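Local structure of tryptophanyl-tRNA synthetase (Thermus thermophilus, 2EL7) at residues G7-G12 against D43-T48; K24-I29 against A72-E77; D36-I41 against L138-D143; T80-S85 against K308-V313. The protein probably attaches tryptophan to tRNA(Trp) at the expense of ATP, working as a homodimeric class I aminoacyl-tRNA synthetase. All blocks are in the same frame, centred on the assembly; numbering follows the deposited sequence.

Contact 1 of 4, residues G7-G12 against D43-T48; sequences GIQPSG and DYHALT
Pro10, which meets Asp43 and Ala46 with its ring carbons, is the centre of an inverse gamma turn just past strand 4-8, and no hydrogen bond joins the two segments. Its backbone bends at phi -72° and psi 79°, with a weak bond from Ser11 N back to Gln9 O, and the ring is presented to the coil that follows strand 37-41. Pro10 CB lies 4.0 Å from Asp43 CA, against the backbone and not the carboxylate. Further round the ring, Pro10 CG faces the methyl of Ala46, with CG to CB 4.3 Å. Those two contact points are held together by a bond of 3.0 Å from Ala46 N to Asp43 O. The carboxylate of Asp43 leads away from the proline, and its OD1 is hydrogen-bonded to Ser85 OG. Gln9, bent at chi2 (-51°), points its amide toward His45, but the two are too close in the model, so the detail of this approach is doubtful. Pro10, Ser11 and Gly12 open the predicted HIGH region of class I synthetases, and Gln9, Pro10 and Ser11 are predicted to bind ATP. Ile8 pairs through its backbone with Cys40 and Val42. Helix 55-72 covers the contact, Thr62 lying on Pro10 and Asp43 and Leu58 on Ala46, while Tyr44 meets Trp95 of the second subunit edge to face.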
loop_
_atom_site.group_PDB
_atom_site.type_symbol
_atom_site.label_atom_id
_atom_site.label_comp_id
_atom_site.label_asym_id
_atom_site.label_seq_id
_atom_site.Cartn_x
_atom_site.Cartn_y
_atom_site.Cartn_z
ATOM N N GLY A 7 -12.940 -7.017 -12.531
ATOM C CA GLY A 7 -12.400 -5.679 -12.632
ATOM C C GLY A 7 -12.859 -4.908 -13.847
ATOM O O GLY A 7 -12.769 -5.397 -14.983
ATOM N N ILE A 8 -13.347 -3.690 -13.599
ATOM C CA ILE A 8 -13.834 -2.790 -14.637
ATOM C C ILE A 8 -12.892 -1.589 -14.763
ATOM O O ILE A 8 -12.623 -0.885 -13.778
ATOM C CB ILE A 8 -15.244 -2.284 -14.286
ATOM C CG1 ILE A 8 -16.254 -3.418 -14.464
ATOM C CG2 ILE A 8 -15.622 -1.058 -15.153
ATOM C CD1 ILE A 8 -17.672 -2.994 -14.132
ATOM N N GLN A 9 -12.392 -1.343 -15.967
ATOM C CA GLN A 9 -11.498 -0.197 -16.142
ATOM C C GLN A 9 -12.265 1.120 -15.970
ATOM O O GLN A 9 -13.420 1.239 -16.394
ATOM C CB GLN A 9 -10.817 -0.263 -17.515
ATOM C CG GLN A 9 -9.899 -1.461 -17.639
ATOM C CD GLN A 9 -8.924 -1.542 -16.474
ATOM O OE1 GLN A 9 -8.296 -0.537 -16.114
ATOM N NE2 GLN A 9 -8.791 -2.734 -15.871
ATOM N N PRO A 10 -11.629 2.126 -15.347
ATOM C CA PRO A 10 -12.252 3.433 -15.120
ATOM C C PRO A 10 -12.391 4.243 -16.434
ATOM O O PRO A 10 -11.587 5.141 -16.723
ATOM C CB PRO A 10 -11.300 4.076 -14.122
ATOM C CG PRO A 10 -9.975 3.606 -14.605
ATOM C CD PRO A 10 -10.224 2.134 -14.899
ATOM N N SER A 11 -13.402 3.907 -17.230
ATOM C CA SER A 11 -13.618 4.581 -18.512
ATOM C C SER A 11 -15.044 4.416 -19.025
ATOM O O SER A 11 -15.640 3.352 -18.880
ATOM C CB SER A 11 -12.657 4.019 -19.563
ATOM O OG SER A 11 -13.166 4.227 -20.872
ATOM N N GLY A 12 -15.582 5.461 -19.648
ATOM C CA GLY A 12 -16.932 5.362 -20.186
ATOM C C GLY A 12 -16.990 4.942 -21.653
ATOM O O GLY A 12 -18.028 5.075 -22.286
ATOM N N ASP A 43 -10.333 2.309 -10.168
ATOM C CA ASP A 43 -9.829 3.658 -10.376
ATOM C C ASP A 43 -8.353 3.808 -9.987
ATOM O O ASP A 43 -7.624 4.579 -10.612
ATOM C CB ASP A 43 -10.723 4.681 -9.641
ATOM C CG ASP A 43 -10.852 4.409 -8.139
ATOM O OD1 ASP A 43 -11.336 5.304 -7.425
ATOM O OD2 ASP A 43 -10.476 3.322 -7.661
ATOM N N TYR A 44 -7.904 3.061 -8.981
ATOM C CA TYR A 44 -6.502 3.109 -8.571
ATOM C C TYR A 44 -5.542 2.672 -9.675
ATOM O O TYR A 44 -4.363 2.997 -9.623
ATOM C CB TYR A 44 -6.264 2.247 -7.324
ATOM C CG TYR A 44 -6.493 3.003 -6.028
ATOM C CD1 TYR A 44 -6.888 2.337 -4.862
ATOM C CD2 TYR A 44 -6.334 4.385 -5.972
ATOM C CE1 TYR A 44 -7.127 3.035 -3.677
ATOM C CE2 TYR A 44 -6.565 5.096 -4.791
ATOM C CZ TYR A 44 -6.962 4.418 -3.650
ATOM O OH TYR A 44 -7.202 5.128 -2.489
ATOM N N HIS A 45 -6.049 1.945 -10.673
ATOM C CA HIS A 45 -5.227 1.475 -11.793
ATOM C C HIS A 45 -4.832 2.651 -12.698
ATOM O O HIS A 45 -3.797 2.602 -13.375
ATOM C CB HIS A 45 -6.000 0.409 -12.582
ATOM C CG HIS A 45 -5.269 -0.157 -13.764
ATOM N ND1 HIS A 45 -3.917 -0.438 -13.752
ATOM C CD2 HIS A 45 -5.721 -0.545 -14.982
ATOM C CE1 HIS A 45 -3.569 -0.973 -14.909
ATOM N NE2 HIS A 45 -4.647 -1.049 -15.673
ATOM N N ALA A 46 -5.647 3.707 -12.694
ATOM C CA ALA A 46 -5.354 4.876 -13.515
ATOM C C ALA A 46 -4.089 5.582 -13.022
ATOM O O ALA A 46 -3.351 6.123 -13.832
ATOM C CB ALA A 46 -6.538 5.861 -13.501
ATOM N N LEU A 47 -3.840 5.586 -11.709
ATOM C CA LEU A 47 -2.642 6.251 -11.163
ATOM C C LEU A 47 -1.282 5.646 -11.561
ATOM O O LEU A 47 -0.251 6.281 -11.346
ATOM C CB LEU A 47 -2.686 6.322 -9.633
ATOM C CG LEU A 47 -3.903 6.835 -8.853
ATOM C CD1 LEU A 47 -3.476 7.158 -7.438
ATOM C CD2 LEU A 47 -4.484 8.045 -9.487
ATOM N N THR A 48 -1.269 4.439 -12.132
ATOM C CA THR A 48 -0.013 3.787 -12.538
ATOM C C THR A 48 0.724 4.498 -13.683
ATOM O O THR A 48 1.868 4.165 -13.999
ATOM C CB THR A 48 -0.240 2.311 -12.916
ATOM O OG1 THR A 48 -1.506 2.173 -13.556
ATOM C CG2 THR A 48 -0.237 1.458 -11.703
#

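Contact 2 of 4, residues K24-I29 against A72-E77; sequences KQWVAI and AGLDPE
Trp26 and Leu74 carry this contact, and the indole can be followed outward atom by atom. Its CB touches the leucine first, 3.7 Å from Leu74 CD2. With CG anti to the carbonyl carbon (chi1 -69°), the ring then turns in toward the sheet, and Trp26 CE3 comes to 4.0 Å from Leu74 CD1, the methyl approaching the ring obliquely. The far rim leaves the leucine: Trp26 CH2 rests on Ile8 CG1. Next to it on the same rim, Trp26 CZ2 lies 3.8 Å from Gly7 O. Phe39 meets the indole edge to face, so strands 4-8 and 37-41 both contribute to its surroundings. Helix 16-33, which bears Trp26, is the connection of one beta-alpha-beta crossover of the Rossmann-type fold, and 72-77 belongs to the next, between helix 55-72 and strand 80-83. Beside the leucine, the CG2 branch of Val27 packs against the backbone, 4.0 Å from Gly73 O. Gly73 ends helix 55-72 in a Schellman motif with positive phi. Its backbone angles would set a CB close to Ala72 O and Val27 CG2, consistent with glycine at this position. Past the leucine the chain makes an Asx turn: Glu77 N donates to Asp75 OD2 over 2.9 Å at 162°, reaching the oxygen from above the carboxylate plane, 52° out of it.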
loop_
_atom_site.group_PDB
_atom_site.type_symbol
_atom_site.label_atom_id
_atom_site.label_comp_id
_atom_site.label_asym_id
_atom_site.label_seq_id
_atom_site.Cartn_x
_atom_site.Cartn_y
_atom_site.Cartn_z
ATOM N N LYS A 24 -21.192 -9.674 -21.725
ATOM C CA LYS A 24 -22.189 -10.720 -21.830
ATOM C C LYS A 24 -21.915 -11.764 -20.747
ATOM O O LYS A 24 -22.849 -12.338 -20.183
ATOM C CB LYS A 24 -22.147 -11.362 -23.219
ATOM C CG LYS A 24 -22.829 -12.721 -23.290
ATOM C CD LYS A 24 -23.111 -13.132 -24.744
ATOM C CE LYS A 24 -24.325 -12.380 -25.327
ATOM N NZ LYS A 24 -24.244 -10.881 -25.216
ATOM N N GLN A 25 -20.640 -11.983 -20.429
ATOM C CA GLN A 25 -20.303 -12.968 -19.418
ATOM C C GLN A 25 -20.564 -12.444 -18.010
ATOM O O GLN A 25 -21.046 -13.174 -17.136
ATOM C CB GLN A 25 -18.845 -13.395 -19.565
ATOM C CG GLN A 25 -18.447 -14.510 -18.624
ATOM C CD GLN A 25 -16.986 -14.907 -18.782
ATOM O OE1 GLN A 25 -16.077 -14.083 -18.604
ATOM N NE2 GLN A 25 -16.749 -16.179 -19.124
ATOM N N TRP A 26 -20.234 -11.176 -17.795
ATOM C CA TRP A 26 -20.447 -10.545 -16.496
ATOM C C TRP A 26 -21.924 -10.620 -16.152
ATOM O O TRP A 26 -22.296 -10.874 -15.011
ATOM C CB TRP A 26 -20.025 -9.070 -16.525
ATOM C CG TRP A 26 -18.564 -8.855 -16.661
ATOM C CD1 TRP A 26 -17.577 -9.796 -16.547
ATOM C CD2 TRP A 26 -17.900 -7.600 -16.876
ATOM N NE1 TRP A 26 -16.343 -9.203 -16.672
ATOM C CE2 TRP A 26 -16.512 -7.856 -16.873
ATOM C CE3 TRP A 26 -18.346 -6.285 -17.069
ATOM C CZ2 TRP A 26 -15.563 -6.847 -17.054
ATOM C CZ3 TRP A 26 -17.402 -5.282 -17.250
ATOM C CH2 TRP A 26 -16.024 -5.570 -17.240
ATOM N N VAL A 27 -22.758 -10.369 -17.158
ATOM C CA VAL A 27 -24.208 -10.419 -16.990
ATOM C C VAL A 27 -24.624 -11.829 -16.561
ATOM O O VAL A 27 -25.452 -11.990 -15.650
ATOM C CB VAL A 27 -24.928 -10.020 -18.318
ATOM C CG1 VAL A 27 -26.410 -10.233 -18.190
ATOM C CG2 VAL A 27 -24.666 -8.545 -18.635
ATOM N N ALA A 28 -24.042 -12.848 -17.200
ATOM C CA ALA A 28 -24.371 -14.237 -16.845
ATOM C C ALA A 28 -23.970 -14.541 -15.408
ATOM O O ALA A 28 -24.711 -15.199 -14.684
ATOM C CB ALA A 28 -23.691 -15.262 -17.823
ATOM N N ILE A 29 -22.804 -14.050 -14.989
ATOM C CA ILE A 29 -22.330 -14.280 -13.628
ATOM C C ILE A 29 -23.256 -13.633 -12.613
ATOM O O ILE A 29 -23.503 -14.184 -11.543
ATOM C CB ILE A 29 -20.919 -13.758 -13.467
ATOM C CG1 ILE A 29 -19.972 -14.646 -14.291
ATOM C CG2 ILE A 29 -20.532 -13.723 -11.980
ATOM C CD1 ILE A 29 -18.692 -13.934 -14.737
ATOM N N ALA A 72 -25.132 -1.150 -20.144
ATOM C CA ALA A 72 -24.834 -2.355 -20.919
ATOM C C ALA A 72 -25.431 -3.625 -20.305
ATOM O O ALA A 72 -25.514 -4.644 -20.992
ATOM C CB ALA A 72 -23.299 -2.522 -21.098
ATOM N N GLY A 73 -25.826 -3.580 -19.022
ATOM C CA GLY A 73 -26.437 -4.752 -18.409
ATOM C C GLY A 73 -26.113 -5.122 -16.977
ATOM O O GLY A 73 -26.802 -5.981 -16.424
ATOM N N LEU A 74 -25.074 -4.536 -16.372
ATOM C CA LEU A 74 -24.741 -4.849 -14.984
ATOM C C LEU A 74 -25.857 -4.241 -14.160
ATOM O O LEU A 74 -26.022 -3.024 -14.162
ATOM C CB LEU A 74 -23.385 -4.246 -14.601
ATOM C CG LEU A 74 -22.188 -4.983 -15.225
ATOM C CD1 LEU A 74 -20.943 -4.625 -14.449
ATOM C CD2 LEU A 74 -22.380 -6.513 -15.155
ATOM N N ASP A 75 -26.626 -5.080 -13.466
ATOM C CA ASP A 75 -27.795 -4.630 -12.707
ATOM C C ASP A 75 -27.624 -4.505 -11.193
ATOM O O ASP A 75 -27.573 -5.498 -10.465
ATOM C CB ASP A 75 -28.950 -5.571 -13.059
ATOM C CG ASP A 75 -30.275 -5.166 -12.448
ATOM O OD1 ASP A 75 -31.254 -5.899 -12.725
ATOM O OD2 ASP A 75 -30.351 -4.152 -11.705
ATOM N N PRO A 76 -27.575 -3.262 -10.692
ATOM C CA PRO A 76 -27.403 -2.947 -9.268
ATOM C C PRO A 76 -28.496 -3.487 -8.365
ATOM O O PRO A 76 -28.346 -3.459 -7.156
ATOM C CB PRO A 76 -27.345 -1.426 -9.245
ATOM C CG PRO A 76 -26.992 -1.051 -10.689
ATOM C CD PRO A 76 -27.790 -2.029 -11.469
ATOM N N GLU A 77 -29.598 -3.963 -8.946
ATOM C CA GLU A 77 -30.681 -4.548 -8.148
ATOM C C GLU A 77 -30.369 -6.013 -7.878
ATOM O O GLU A 77 -30.997 -6.637 -7.027
ATOM C CB GLU A 77 -32.033 -4.488 -8.882
ATOM C CG GLU A 77 -32.515 -3.081 -9.219
ATOM C CD GLU A 77 -32.425 -2.151 -8.033
ATOM O OE1 GLU A 77 -32.002 -0.990 -8.237
ATOM O OE2 GLU A 77 -32.768 -2.590 -6.907
#

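Contact 3 of 4, residues D36-I41 against L138-D143; sequences DAFFCI and LIYKAD
Phe38 and Tyr140 form an offset edge-to-face aromatic pair, the edge of Phe38 turned to the face of Tyr140, with centroids 5.6 Å apart and planes at 63°. Phe38 CG stands opposite the carbonyl carbon (chi1 -72°), which points the ring edge at Tyr140. The offset brings it onto the root of the tyrosine ring: Phe38 CE1 lies 3.9 Å from Tyr140 CD2, and Phe38 CD1 lies 4.0 Å from Tyr140 CG. Apolar packing extends to Tyr140 CB. On the opposite face of the tyrosine Ile139 CG2 stands over the ring centre. An alanine at Phe38 would remove the aromatic edge and is likely to open a gap beside Tyr140, leaving that face of its ring less firmly held. Among the polar bonds, Lys141 N to Leu138 O (2.9 Å) belongs to the Schellman motif that ends helix 124-139, and Tyr140 O accepts from Arg3. The tyrosine lies about 4 Å from the side chain of Asp136, predicted to bind tryptophan. The contact joins the middle strand of the three-stranded parallel sheet to the end of helix 124-139, with Ala314 of helix 296-324 packing on Tyr140 and Leu5 of strand 4-8 on Phe38.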
loop_
_atom_site.group_PDB
_atom_site.type_symbol
_atom_site.label_atom_id
_atom_site.label_comp_id
_atom_site.label_asym_id
_atom_site.label_seq_id
_atom_site.Cartn_x
_atom_site.Cartn_y
_atom_site.Cartn_z
ATOM N N ASP A 36 -23.251 -11.893 -4.731
ATOM C CA ASP A 36 -21.887 -12.361 -4.624
ATOM C C ASP A 36 -21.144 -12.245 -5.934
ATOM O O ASP A 36 -20.101 -12.860 -6.136
ATOM C CB ASP A 36 -21.861 -13.776 -4.085
ATOM C CG ASP A 36 -21.875 -13.791 -2.576
ATOM O OD1 ASP A 36 -22.625 -14.603 -1.995
ATOM O OD2 ASP A 36 -21.128 -12.981 -1.968
ATOM N N ALA A 37 -21.697 -11.445 -6.834
ATOM C CA ALA A 37 -21.023 -11.172 -8.091
ATOM C C ALA A 37 -20.483 -9.759 -7.888
ATOM O O ALA A 37 -21.157 -8.800 -8.218
ATOM C CB ALA A 37 -22.008 -11.198 -9.266
ATOM N N PHE A 38 -19.291 -9.634 -7.300
ATOM C CA PHE A 38 -18.686 -8.316 -7.079
ATOM C C PHE A 38 -18.078 -7.712 -8.329
ATOM O O PHE A 38 -17.311 -8.370 -9.053
ATOM C CB PHE A 38 -17.594 -8.380 -6.019
ATOM C CG PHE A 38 -18.108 -8.570 -4.619
ATOM C CD1 PHE A 38 -17.331 -8.194 -3.531
ATOM C CD2 PHE A 38 -19.356 -9.116 -4.388
ATOM C CE1 PHE A 38 -17.790 -8.353 -2.251
ATOM C CE2 PHE A 38 -19.820 -9.276 -3.110
ATOM C CZ PHE A 38 -19.031 -8.892 -2.034
ATOM N N PHE A 39 -18.407 -6.452 -8.589
ATOM C CA PHE A 39 -17.854 -5.767 -9.763
ATOM C C PHE A 39 -17.172 -4.533 -9.254
ATOM O O PHE A 39 -17.818 -3.669 -8.669
ATOM C CB PHE A 39 -18.950 -5.420 -10.783
ATOM C CG PHE A 39 -19.584 -6.635 -11.428
ATOM C CD1 PHE A 39 -20.721 -7.236 -10.863
ATOM C CD2 PHE A 39 -19.059 -7.164 -12.610
ATOM C CE1 PHE A 39 -21.325 -8.331 -11.463
ATOM C CE2 PHE A 39 -19.657 -8.274 -13.235
ATOM C CZ PHE A 39 -20.790 -8.863 -12.669
ATOM N N CYS A 40 -15.856 -4.468 -9.477
ATOM C CA CYS A 40 -15.003 -3.384 -8.979
ATOM C C CYS A 40 -14.401 -2.484 -10.055
ATOM O O CYS A 40 -13.623 -2.947 -10.884
ATOM C CB CYS A 40 -13.874 -4.009 -8.141
ATOM S SG CYS A 40 -12.782 -2.903 -7.187
ATOM N N ILE A 41 -14.764 -1.199 -10.026
ATOM C CA ILE A 41 -14.249 -0.217 -10.965
ATOM C C ILE A 41 -12.865 0.137 -10.394
ATOM O O ILE A 41 -12.759 0.840 -9.384
ATOM C CB ILE A 41 -15.168 1.038 -11.006
ATOM C CG1 ILE A 41 -16.508 0.686 -11.665
ATOM C CG2 ILE A 41 -14.488 2.173 -11.774
ATOM C CD1 ILE A 41 -17.529 1.825 -11.660
ATOM N N LEU A 138 -8.338 -11.059 -2.799
ATOM C CA LEU A 138 -8.459 -11.775 -1.547
ATOM C C LEU A 138 -9.167 -11.064 -0.376
ATOM O O LEU A 138 -9.726 -11.731 0.517
ATOM C CB LEU A 138 -7.083 -12.287 -1.136
ATOM C CG LEU A 138 -6.431 -13.113 -2.261
ATOM C CD1 LEU A 138 -5.011 -13.553 -1.852
ATOM C CD2 LEU A 138 -7.308 -14.316 -2.607
ATOM N N ILE A 139 -9.171 -9.730 -0.360
ATOM C CA ILE A 139 -9.839 -9.018 0.740
ATOM C C ILE A 139 -11.337 -9.377 0.776
ATOM O O ILE A 139 -11.983 -9.301 1.835
ATOM C CB ILE A 139 -9.736 -7.500 0.581
ATOM C CG1 ILE A 139 -10.077 -6.813 1.896
ATOM C CG2 ILE A 139 -10.755 -7.003 -0.466
ATOM C CD1 ILE A 139 -8.914 -6.542 2.756
ATOM N N TYR A 140 -11.872 -9.761 -0.390
ATOM C CA TYR A 140 -13.279 -10.111 -0.559
ATOM C C TYR A 140 -13.469 -11.622 -0.666
ATOM O O TYR A 140 -14.588 -12.104 -0.926
ATOM C CB TYR A 140 -13.854 -9.451 -1.828
ATOM C CG TYR A 140 -13.751 -7.937 -1.859
ATOM C CD1 TYR A 140 -13.041 -7.281 -2.875
ATOM C CD2 TYR A 140 -14.300 -7.169 -0.841
ATOM C CE1 TYR A 140 -12.875 -5.900 -2.851
ATOM C CE2 TYR A 140 -14.143 -5.810 -0.808
ATOM C CZ TYR A 140 -13.420 -5.170 -1.804
ATOM O OH TYR A 140 -13.161 -3.820 -1.658
ATOM N N LYS A 141 -12.372 -12.359 -0.474
ATOM C CA LYS A 141 -12.390 -13.814 -0.544
ATOM C C LYS A 141 -13.031 -14.304 -1.830
ATOM O O LYS A 141 -13.737 -15.302 -1.818
ATOM C CB LYS A 141 -13.159 -14.406 0.643
ATOM C CG LYS A 141 -12.305 -14.999 1.768
ATOM C CD LYS A 141 -11.842 -13.961 2.763
ATOM C CE LYS A 141 -11.038 -14.563 3.931
ATOM N NZ LYS A 141 -11.836 -15.241 4.990
ATOM N N ALA A 142 -12.818 -13.600 -2.929
ATOM C CA ALA A 142 -13.383 -14.040 -4.211
ATOM C C ALA A 142 -12.622 -15.286 -4.650
ATOM O O ALA A 142 -11.415 -15.350 -4.499
ATOM C CB ALA A 142 -13.246 -12.930 -5.305
ATOM N N ASP A 143 -13.314 -16.265 -5.215
ATOM C CA ASP A 143 -12.641 -17.486 -5.656
ATOM C C ASP A 143 -12.579 -17.580 -7.176
ATOM O O ASP A 143 -11.975 -18.494 -7.724
ATOM C CB ASP A 143 -13.351 -18.726 -5.081
ATOM C CG ASP A 143 -14.783 -18.859 -5.573
ATOM O OD1 ASP A 143 -15.716 -18.872 -4.753
ATOM O OD2 ASP A 143 -14.985 -18.946 -6.793
#

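Contact 4 of 4, residues T80-S85 against K308-V313; sequences TLFVQS and KRARAV
Segments 80-85 and 308-313 come closest at Thr80 and Arg309, whose CA atoms are 7.4 Å apart. Strand 80-83 is an outermost strand, within this chain, of the parallel sheet of the Rossmann-type fold, and the long helix near the C-terminus packs on it. Two side-chain pairs make the contact, one polar and one apolar. Arg309 starts with CG anti to its own N, runs extended and bends at chi3 (-58°), so that the edge of its guanidinium faces Thr80 at the start of the strand. Arg309 NH2 then donates to Thr80 OG1 over 2.9 Å at 152°, though the oxygen's exact place is less sure because it crowds the arginine chain. The same oxygen is hydrogen-bonded to Arg35 O, while Arg309 NH1 lies close to NH2 of Arg35, a like charge. Thr80 CG2 lies 3.9 Å from Arg309 CD. A leucine in place of Arg309 would lack the N-H donor and would probably leave Thr80 OG1 with Arg35 O but without its mate from the helix. Phe82, two residues along the strand, also turns toward the helix. Tyr140 meets its ring edge to face, and the side chain of Asp136, predicted to bind tryptophan, is about 5 Å away. Over one face stands the methyl of Ala310 in a CH-pi contact, 3.9 Å from the ring centroid and 17° off its normal. The methyl is displaced toward the rim, with Ala310 CB 3.7 Å from Phe82 CE2 and 3.8 Å from Phe82 CD2.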
loop_
_atom_site.group_PDB
_atom_site.type_symbol
_atom_site.label_atom_id
_atom_site.label_comp_id
_atom_site.label_asym_id
_atom_site.label_seq_id
_atom_site.Cartn_x
_atom_site.Cartn_y
_atom_site.Cartn_z
ATOM N N THR A 80 -23.299 -6.515 -7.046
ATOM C CA THR A 80 -22.591 -5.637 -6.111
ATOM C C THR A 80 -21.518 -4.893 -6.858
ATOM O O THR A 80 -20.468 -5.434 -7.136
ATOM C CB THR A 80 -21.989 -6.451 -4.945
ATOM O OG1 THR A 80 -23.068 -6.966 -4.163
ATOM C CG2 THR A 80 -21.100 -5.599 -4.030
ATOM N N LEU A 81 -21.810 -3.638 -7.182
ATOM C CA LEU A 81 -20.921 -2.760 -7.936
ATOM C C LEU A 81 -20.396 -1.663 -7.059
ATOM O O LEU A 81 -21.168 -0.982 -6.398
ATOM C CB LEU A 81 -21.686 -2.137 -9.092
ATOM C CG LEU A 81 -20.974 -1.186 -10.060
ATOM C CD1 LEU A 81 -19.850 -1.917 -10.784
ATOM C CD2 LEU A 81 -22.007 -0.672 -11.079
ATOM N N PHE A 82 -19.082 -1.482 -7.070
ATOM C CA PHE A 82 -18.437 -0.469 -6.252
ATOM C C PHE A 82 -17.125 0.023 -6.865
ATOM O O PHE A 82 -16.600 -0.577 -7.815
ATOM C CB PHE A 82 -18.191 -1.038 -4.860
ATOM C CG PHE A 82 -17.272 -2.222 -4.837
ATOM C CD1 PHE A 82 -15.917 -2.053 -4.627
ATOM C CD2 PHE A 82 -17.773 -3.514 -4.991
ATOM C CE1 PHE A 82 -15.052 -3.165 -4.562
ATOM C CE2 PHE A 82 -16.935 -4.622 -4.932
ATOM C CZ PHE A 82 -15.559 -4.446 -4.715
ATOM N N VAL A 83 -16.614 1.129 -6.328
ATOM C CA VAL A 83 -15.370 1.729 -6.800
ATOM C C VAL A 83 -14.229 1.303 -5.882
ATOM O O VAL A 83 -14.325 1.450 -4.664
ATOM C CB VAL A 83 -15.445 3.272 -6.784
ATOM C CG1 VAL A 83 -14.075 3.863 -7.147
ATOM C CG2 VAL A 83 -16.512 3.748 -7.748
ATOM N N GLN A 84 -13.147 0.800 -6.467
ATOM C CA GLN A 84 -12.002 0.329 -5.692
ATOM C C GLN A 84 -11.618 1.248 -4.520
ATOM O O GLN A 84 -11.647 0.805 -3.371
ATOM C CB GLN A 84 -10.824 0.085 -6.639
ATOM C CG GLN A 84 -9.539 -0.376 -5.990
ATOM C CD GLN A 84 -8.471 -0.770 -7.026
ATOM O OE1 GLN A 84 -8.536 -0.397 -8.207
ATOM N NE2 GLN A 84 -7.487 -1.526 -6.576
ATOM N N SER A 85 -11.297 2.518 -4.792
ATOM C CA SER A 85 -10.930 3.462 -3.721
ATOM C C SER A 85 -11.969 3.679 -2.612
ATOM O O SER A 85 -11.646 4.247 -1.571
ATOM C CB SER A 85 -10.521 4.840 -4.302
ATOM O OG SER A 85 -11.601 5.569 -4.866
ATOM N N LYS A 308 -21.020 -0.501 0.714
ATOM C CA LYS A 308 -21.360 -0.894 2.092
ATOM C C LYS A 308 -21.207 -2.388 2.219
ATOM O O LYS A 308 -20.557 -2.892 3.131
ATOM C CB LYS A 308 -22.805 -0.509 2.445
ATOM C CG LYS A 308 -23.081 0.962 2.288
ATOM C CD LYS A 308 -24.392 1.385 2.934
ATOM C CE LYS A 308 -24.649 2.871 2.636
ATOM N NZ LYS A 308 -25.888 3.391 3.266
ATOM N N ARG A 309 -21.815 -3.072 1.261
ATOM C CA ARG A 309 -21.815 -4.521 1.152
ATOM C C ARG A 309 -20.408 -5.134 1.023
ATOM O O ARG A 309 -20.091 -6.106 1.706
ATOM C CB ARG A 309 -22.669 -4.888 -0.064
ATOM C CG ARG A 309 -22.976 -6.337 -0.214
ATOM C CD ARG A 309 -23.892 -6.517 -1.439
ATOM N NE ARG A 309 -25.138 -5.755 -1.355
ATOM C CZ ARG A 309 -25.642 -4.997 -2.334
ATOM N NH1 ARG A 309 -26.787 -4.354 -2.149
ATOM N NH2 ARG A 309 -25.012 -4.867 -3.489
ATOM N N ALA A 310 -19.571 -4.568 0.147
ATOM C CA ALA A 310 -18.228 -5.085 -0.039
ATOM C C ALA A 310 -17.373 -4.808 1.207
ATOM O O ALA A 310 -16.591 -5.659 1.639
ATOM C CB ALA A 310 -17.596 -4.455 -1.271
ATOM N N ARG A 311 -17.533 -3.613 1.781
ATOM C CA ARG A 311 -16.790 -3.199 2.970
ATOM C C ARG A 311 -17.119 -4.030 4.218
ATOM O O ARG A 311 -16.278 -4.193 5.102
ATOM C CB ARG A 311 -17.046 -1.713 3.253
ATOM C CG ARG A 311 -16.298 -1.172 4.481
ATOM C CD ARG A 311 -16.138 0.344 4.441
ATOM N NE ARG A 311 -17.423 1.000 4.204
ATOM C CZ ARG A 311 -17.727 1.701 3.110
ATOM N NH1 ARG A 311 -16.828 1.865 2.137
ATOM N NH2 ARG A 311 -18.960 2.192 2.970
ATOM N N ALA A 312 -18.343 -4.536 4.303
ATOM C CA ALA A 312 -18.732 -5.362 5.440
ATOM C C ALA A 312 -17.815 -6.593 5.395
ATOM O O ALA A 312 -17.267 -7.024 6.423
ATOM C CB ALA A 312 -20.231 -5.776 5.330
ATOM N N VAL A 313 -17.644 -7.149 4.197
ATOM C CA VAL A 313 -16.758 -8.299 4.018
ATOM C C VAL A 313 -15.286 -7.906 4.242
ATOM O O VAL A 313 -14.576 -8.582 4.989
ATOM C CB VAL A 313 -16.903 -8.901 2.597
ATOM C CG1 VAL A 313 -15.822 -9.913 2.331
ATOM C CG2 VAL A 313 -18.269 -9.557 2.453
#

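In the fold
The three strands 4-8, 37-41 and 80-83, in that order across one parallel sheet, tie the contacts together. Contacts 1, 3 and 4 each reach that sheet, and contact 2 packs the connections between its strands. Contacts 3 and 4 are closest, their centres 8 Å apart; contacts 1 and 2, at 19 Å, are the farthest. Along the chain contacts 1, 2 and 3 interleave; contact 4 opens after contacts 1 and 2 have closed, though it interleaves with contact 3, and brings in helix 296-324 from far along the sequence. The predicted ATP residues of contact 1 and Asp136, near contacts 3 and 4, probably flank the same region of the fold. Contacts 1 and 4 also touch the second subunit.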